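Local coordinates for uncharacterized protein (Staphylococcus aureus subsp. aureus, PDB 3H04) that is of unknown function but has an alpha/beta-hydrolase fold of the feruloyl-esterase-like family and is probably a serine hydrolase, at residues A[70-75]-A[157-162]; A[64-69]-A[163-168]. All coordinates share one frame; numbering follows the deposited sequence.

Contact 1: A[70-75]-A[157-162]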
# COMPACT_ATOMS: atom_id res chain seq x y z
N LEU A 70 -10.95 -5.39 4.06
CA LEU A 70 -11.74 -5.26 5.29
C LEU A 70 -13.06 -4.54 4.97
O LEU A 70 -13.10 -3.74 4.06
CB LEU A 70 -11.00 -4.49 6.37
CG LEU A 70 -9.55 -4.80 6.72
CD1 LEU A 70 -9.11 -3.61 7.57
CD2 LEU A 70 -9.43 -6.09 7.46
N PRO A 71 -14.14 -4.80 5.73
CA PRO A 71 -14.19 -5.65 6.92
C PRO A 71 -14.67 -7.07 6.66
O PRO A 71 -14.87 -7.82 7.59
CB PRO A 71 -15.21 -4.91 7.78
CG PRO A 71 -16.23 -4.45 6.75
CD PRO A 71 -15.35 -3.98 5.59
N GLU A 72 -14.89 -7.44 5.41
CA GLU A 72 -15.47 -8.76 5.12
C GLU A 72 -14.45 -9.87 5.33
O GLU A 72 -14.84 -11.01 5.55
CB GLU A 72 -16.01 -8.85 3.69
CG GLU A 72 -17.13 -7.87 3.40
CD GLU A 72 -16.67 -6.52 2.84
OE1 GLU A 72 -15.45 -6.18 2.90
OE2 GLU A 72 -17.54 -5.81 2.33
N VAL A 73 -13.16 -9.53 5.29
CA VAL A 73 -12.10 -10.44 5.76
C VAL A 73 -11.28 -9.68 6.79
O VAL A 73 -11.47 -8.46 6.96
CB VAL A 73 -11.19 -10.92 4.65
CG1 VAL A 73 -12.03 -11.60 3.50
CG2 VAL A 73 -10.25 -9.75 4.14
N SER A 74 -10.40 -10.39 7.49
CA SER A 74 -9.53 -9.75 8.47
C SER A 74 -8.15 -9.38 7.85
O SER A 74 -7.80 -9.77 6.74
CB SER A 74 -9.28 -10.69 9.65
OG SER A 74 -8.30 -11.67 9.29
N LEU A 75 -7.35 -8.63 8.60
CA LEU A 75 -6.00 -8.32 8.16
C LEU A 75 -5.13 -9.59 8.00
O LEU A 75 -4.22 -9.60 7.17
CB LEU A 75 -5.31 -7.35 9.13
CG LEU A 75 -3.86 -6.94 8.85
CD1 LEU A 75 -3.70 -6.23 7.48
CD2 LEU A 75 -3.31 -6.03 9.93
N GLN A 157 -24.56 -1.04 5.14
CA GLN A 157 -25.09 -1.26 3.80
C GLN A 157 -24.09 -0.88 2.69
O GLN A 157 -24.41 -1.01 1.51
CB GLN A 157 -26.45 -0.56 3.62
CG GLN A 157 -27.56 -1.11 4.54
CD GLN A 157 -27.73 -2.66 4.45
OE1 GLN A 157 -27.55 -3.38 5.44
NE2 GLN A 157 -28.04 -3.16 3.25
N LEU A 158 -22.89 -0.43 3.06
CA LEU A 158 -21.84 -0.19 2.07
C LEU A 158 -20.90 -1.37 1.95
O LEU A 158 -20.01 -1.39 1.09
CB LEU A 158 -21.11 1.09 2.40
CG LEU A 158 -21.94 2.35 2.26
CD1 LEU A 158 -21.17 3.60 2.74
CD2 LEU A 158 -22.45 2.47 0.77
N THR A 159 -21.10 -2.37 2.82
CA THR A 159 -20.37 -3.60 2.77
C THR A 159 -21.03 -4.62 1.88
O THR A 159 -22.21 -4.52 1.46
CB THR A 159 -20.13 -4.21 4.19
OG1 THR A 159 -21.37 -4.64 4.73
CG2 THR A 159 -19.50 -3.20 5.11
N SER A 160 -20.25 -5.65 1.60
CA SER A 160 -20.64 -6.67 0.68
C SER A 160 -20.98 -7.93 1.48
O SER A 160 -20.39 -8.16 2.53
CB SER A 160 -19.49 -6.93 -0.31
OG SER A 160 -19.81 -8.01 -1.16
N PRO A 161 -21.92 -8.75 0.98
CA PRO A 161 -22.23 -9.97 1.68
C PRO A 161 -21.12 -11.00 1.52
O PRO A 161 -21.05 -11.94 2.32
CB PRO A 161 -23.56 -10.44 1.03
CG PRO A 161 -23.64 -9.78 -0.25
CD PRO A 161 -22.73 -8.58 -0.25
N THR A 162 -20.22 -10.82 0.57
CA THR A 162 -19.06 -11.71 0.45
C THR A 162 -17.80 -10.84 0.14
O THR A 162 -17.95 -9.71 -0.32
CB THR A 162 -19.30 -12.72 -0.64
OG1 THR A 162 -19.36 -12.04 -1.88
CG2 THR A 162 -20.64 -13.48 -0.42

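Contact 2: A[64-69]-A[163-168]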
# COMPACT_ATOMS: atom_id res chain seq x y z
N GLN A 64 0.09 -5.03 -10.82
CA GLN A 64 -0.86 -4.44 -9.88
C GLN A 64 -1.64 -5.53 -9.16
O GLN A 64 -2.45 -6.22 -9.79
CB GLN A 64 -1.71 -3.43 -10.65
CG GLN A 64 -0.75 -2.43 -11.24
CD GLN A 64 -1.36 -1.32 -12.01
OE1 GLN A 64 -1.09 -1.23 -13.21
NE2 GLN A 64 -2.08 -0.41 -11.34
N LEU A 65 -1.35 -5.76 -7.89
CA LEU A 65 -1.97 -6.91 -7.23
C LEU A 65 -3.23 -6.58 -6.50
O LEU A 65 -3.52 -5.43 -6.24
CB LEU A 65 -1.02 -7.70 -6.29
CG LEU A 65 -0.49 -7.22 -4.97
CD1 LEU A 65 -1.52 -7.08 -3.89
CD2 LEU A 65 0.71 -8.22 -4.53
N SER A 66 -4.00 -7.61 -6.20
CA SER A 66 -5.26 -7.44 -5.48
C SER A 66 -5.27 -8.26 -4.21
O SER A 66 -4.52 -9.26 -4.10
CB SER A 66 -6.42 -7.83 -6.40
OG SER A 66 -6.47 -6.87 -7.47
N TYR A 67 -6.07 -7.82 -3.24
CA TYR A 67 -6.28 -8.56 -2.01
C TYR A 67 -7.72 -8.29 -1.55
O TYR A 67 -8.28 -7.26 -1.90
CB TYR A 67 -5.29 -8.10 -0.92
CG TYR A 67 -5.28 -6.62 -0.71
CD1 TYR A 67 -6.14 -6.04 0.23
CD2 TYR A 67 -4.44 -5.79 -1.42
CE1 TYR A 67 -6.14 -4.65 0.43
CE2 TYR A 67 -4.42 -4.40 -1.21
CZ TYR A 67 -5.28 -3.86 -0.28
OH TYR A 67 -5.31 -2.52 -0.11
N ARG A 68 -8.27 -9.20 -0.75
CA ARG A 68 -9.62 -9.02 -0.20
C ARG A 68 -9.61 -7.90 0.85
O ARG A 68 -8.68 -7.71 1.61
CB ARG A 68 -10.16 -10.36 0.31
CG ARG A 68 -10.64 -11.27 -0.84
CD ARG A 68 -10.99 -12.68 -0.36
NE ARG A 68 -9.80 -13.48 -0.08
CZ ARG A 68 -9.86 -14.76 0.29
NH1 ARG A 68 -11.05 -15.36 0.46
NH2 ARG A 68 -8.75 -15.43 0.51
N LEU A 69 -10.66 -7.10 0.86
CA LEU A 69 -10.71 -5.96 1.73
C LEU A 69 -11.35 -6.21 3.08
O LEU A 69 -12.24 -7.08 3.24
CB LEU A 69 -11.47 -4.84 1.02
CG LEU A 69 -10.91 -4.42 -0.35
CD1 LEU A 69 -11.92 -3.53 -1.14
CD2 LEU A 69 -9.51 -3.79 -0.29
N PRO A 163 -16.59 -11.34 0.38
CA PRO A 163 -15.40 -10.47 0.17
C PRO A 163 -15.21 -10.02 -1.24
O PRO A 163 -15.56 -10.75 -2.16
CB PRO A 163 -14.23 -11.37 0.59
CG PRO A 163 -14.85 -12.40 1.51
CD PRO A 163 -16.19 -12.67 0.91
N VAL A 164 -14.60 -8.83 -1.40
CA VAL A 164 -14.35 -8.19 -2.65
C VAL A 164 -12.88 -7.78 -2.71
O VAL A 164 -12.24 -7.63 -1.68
CB VAL A 164 -15.25 -6.90 -2.84
CG1 VAL A 164 -16.73 -7.31 -3.10
CG2 VAL A 164 -15.11 -5.94 -1.67
N VAL A 165 -12.34 -7.60 -3.92
CA VAL A 165 -10.99 -7.05 -4.06
C VAL A 165 -10.99 -5.60 -4.55
O VAL A 165 -9.93 -5.02 -4.67
CB VAL A 165 -10.06 -7.89 -4.96
CG1 VAL A 165 -10.01 -9.32 -4.49
CG2 VAL A 165 -10.53 -7.83 -6.43
N GLN A 166 -12.15 -5.04 -4.80
CA GLN A 166 -12.28 -3.67 -5.17
C GLN A 166 -13.69 -3.19 -4.79
O GLN A 166 -14.60 -3.99 -4.54
CB GLN A 166 -12.00 -3.47 -6.66
CG GLN A 166 -13.04 -4.14 -7.57
CD GLN A 166 -12.83 -3.84 -9.05
OE1 GLN A 166 -12.40 -2.77 -9.43
NE2 GLN A 166 -13.13 -4.80 -9.87
N ASP A 167 -13.86 -1.88 -4.72
CA ASP A 167 -15.15 -1.31 -4.36
C ASP A 167 -16.23 -1.91 -5.23
O ASP A 167 -16.10 -1.96 -6.48
CB ASP A 167 -15.19 0.24 -4.55
CG ASP A 167 -14.18 0.97 -3.72
OD1 ASP A 167 -13.60 0.38 -2.79
OD2 ASP A 167 -13.90 2.14 -4.05
N GLN A 168 -17.29 -2.38 -4.58
CA GLN A 168 -18.51 -2.86 -5.26
C GLN A 168 -19.59 -1.77 -5.39
O GLN A 168 -20.59 -1.94 -6.10
CB GLN A 168 -19.03 -4.14 -4.56
CG GLN A 168 -20.01 -3.97 -3.40
CD GLN A 168 -19.41 -3.35 -2.17
OE1 GLN A 168 -18.17 -3.16 -2.05
NE2 GLN A 168 -20.29 -3.01 -1.22
O HOH W 1 -8.26 -4.50 -7.07
O HOH W 2 -7.48 -5.17 -3.41
O HOH W 3 -13.99 -7.66 1.21

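Contact 1: A[70-75]-A[157-162]
In this alpha/beta-hydrolase fold, the loop between strand 60-65 and helix 75-91 meets the long connection between helices 152-156 and 173-182. The contact lies at the surface and joins the loop that leads out of the central sheet to a segment next to the helical region. The touching residues are all in loop. The peptide bond before Pro71 is cis, and Glu72 follows directly. Its CG stands beside the backbone N, anti to the carbonyl carbon (chi1 -62°), and the chain then bends at chi2 (91°). The bend brings the carboxylate to the backbone of Ser160. Ser160 N donates a nearly straight hydrogen bond to Glu72 OE2 (2.8 Å, 162° at the hydrogen). OE2 accepts it through the anti lone pair, the one facing away from OE1. The other oxygen, OE1, forms a salt bridge with Arg172, so the two oxygens have different partners. Both should help fix the rotation of the carboxylate and probably favour the charged form. The bent chain also packs closely, with Glu72 CG 3.4 Å from Ser160 O. Thr159 CB comes up to the same oxygen that Ser160 N binds, 3.6 Å from Glu72 OE2. Thr159 OG1 is hydrogen-bonded to Ala156 O, which leaves the methyl to face the proline. The two side chains cross obliquely, Pro71 CG to Thr159 CG2 at 3.9 Å. Ser160 OG, anti to its own backbone N, turns back along its segment and donates to Thr162 O at 2.7 Å, in the carbonyl plane on a lone pair.

Contact 2: A[64-69]-A[163-168]
One direct backbone hydrogen bond joins residues 64-69 to residues 163-168. Leu69 N donates to Val164 O at 3.0 Å. The donor sits nearly along the C=O axis (177°), and the angle at the hydrogen is 151°. Two CA-H...O contacts accompany it, both on the side towards Tyr67. Arg68 CA approaches the same Val164 O at 3.3 Å, and Val165 CA approaches Tyr67 O at 3.5 Å.

Three waters bridge the two segments. Water 1 donates to Val165 O and is hydrogen-bonded to Ser66 OG. Water 2 also donates to Val165 O and accepts from Tyr67 N, so two waters grip that one carbonyl. Water 2 also lies over the centre of one face of the Tyr67 ring, 3.6 Å above its plane. Water 3 accepts from Val164 N and is hydrogen-bonded to Leu69 O, where it probably donates.

The apolar contacts lie around these bonds. Arg68 and Pro163 run side by side and point the same way, with Arg68 CD 3.6 Å from Pro163 CB. Arg68 then bends at chi3 (-75°), and its guanidinium group forms salt bridges with Asp12 and Asp81. Leu69 crosses Val164 obliquely, Leu69 CD1 to Val164 CG2 at 4.0 Å. Val165 rests its CB against Ser66 CB at 3.9 Å, while its CG1 lies over the Tyr67 carbonyl.

Tyr67 starts away from residues 163-168, and its side chain packs on Ile78 and Val82 of helix 75-91 and stacks with His36. It comes near the probable nucleophile elbow without touching it. Residues 64-69 leave strand 60-65 of the mostly parallel sheet, whose strand order 1-2-4-3-5-6-7-8 is that of the alpha/beta-hydrolase fold.

Overall arrangement
Both contacts join the chain running from strand 60-65 to helix 75-91 with the connection between helices 152-156 and 173-182. Contact 2 is partly buried and lies nearer the centre of the chain. Contact 1 is at the surface, about 10 Å away between centres. Their chemistry differs accordingly. Contact 1 depends on one charged side chain bound to a backbone N-H, whereas contact 2 relies on backbone and water bonds with more apolar packing. The two also touch. Val73 CG1 packs on Pro163 CG at 3.5 Å, and Gln168 NE2 probably donates to Leu158 O. Arg172 links them further, in a salt bridge with Glu72 and a hydrogen bond with Gln168.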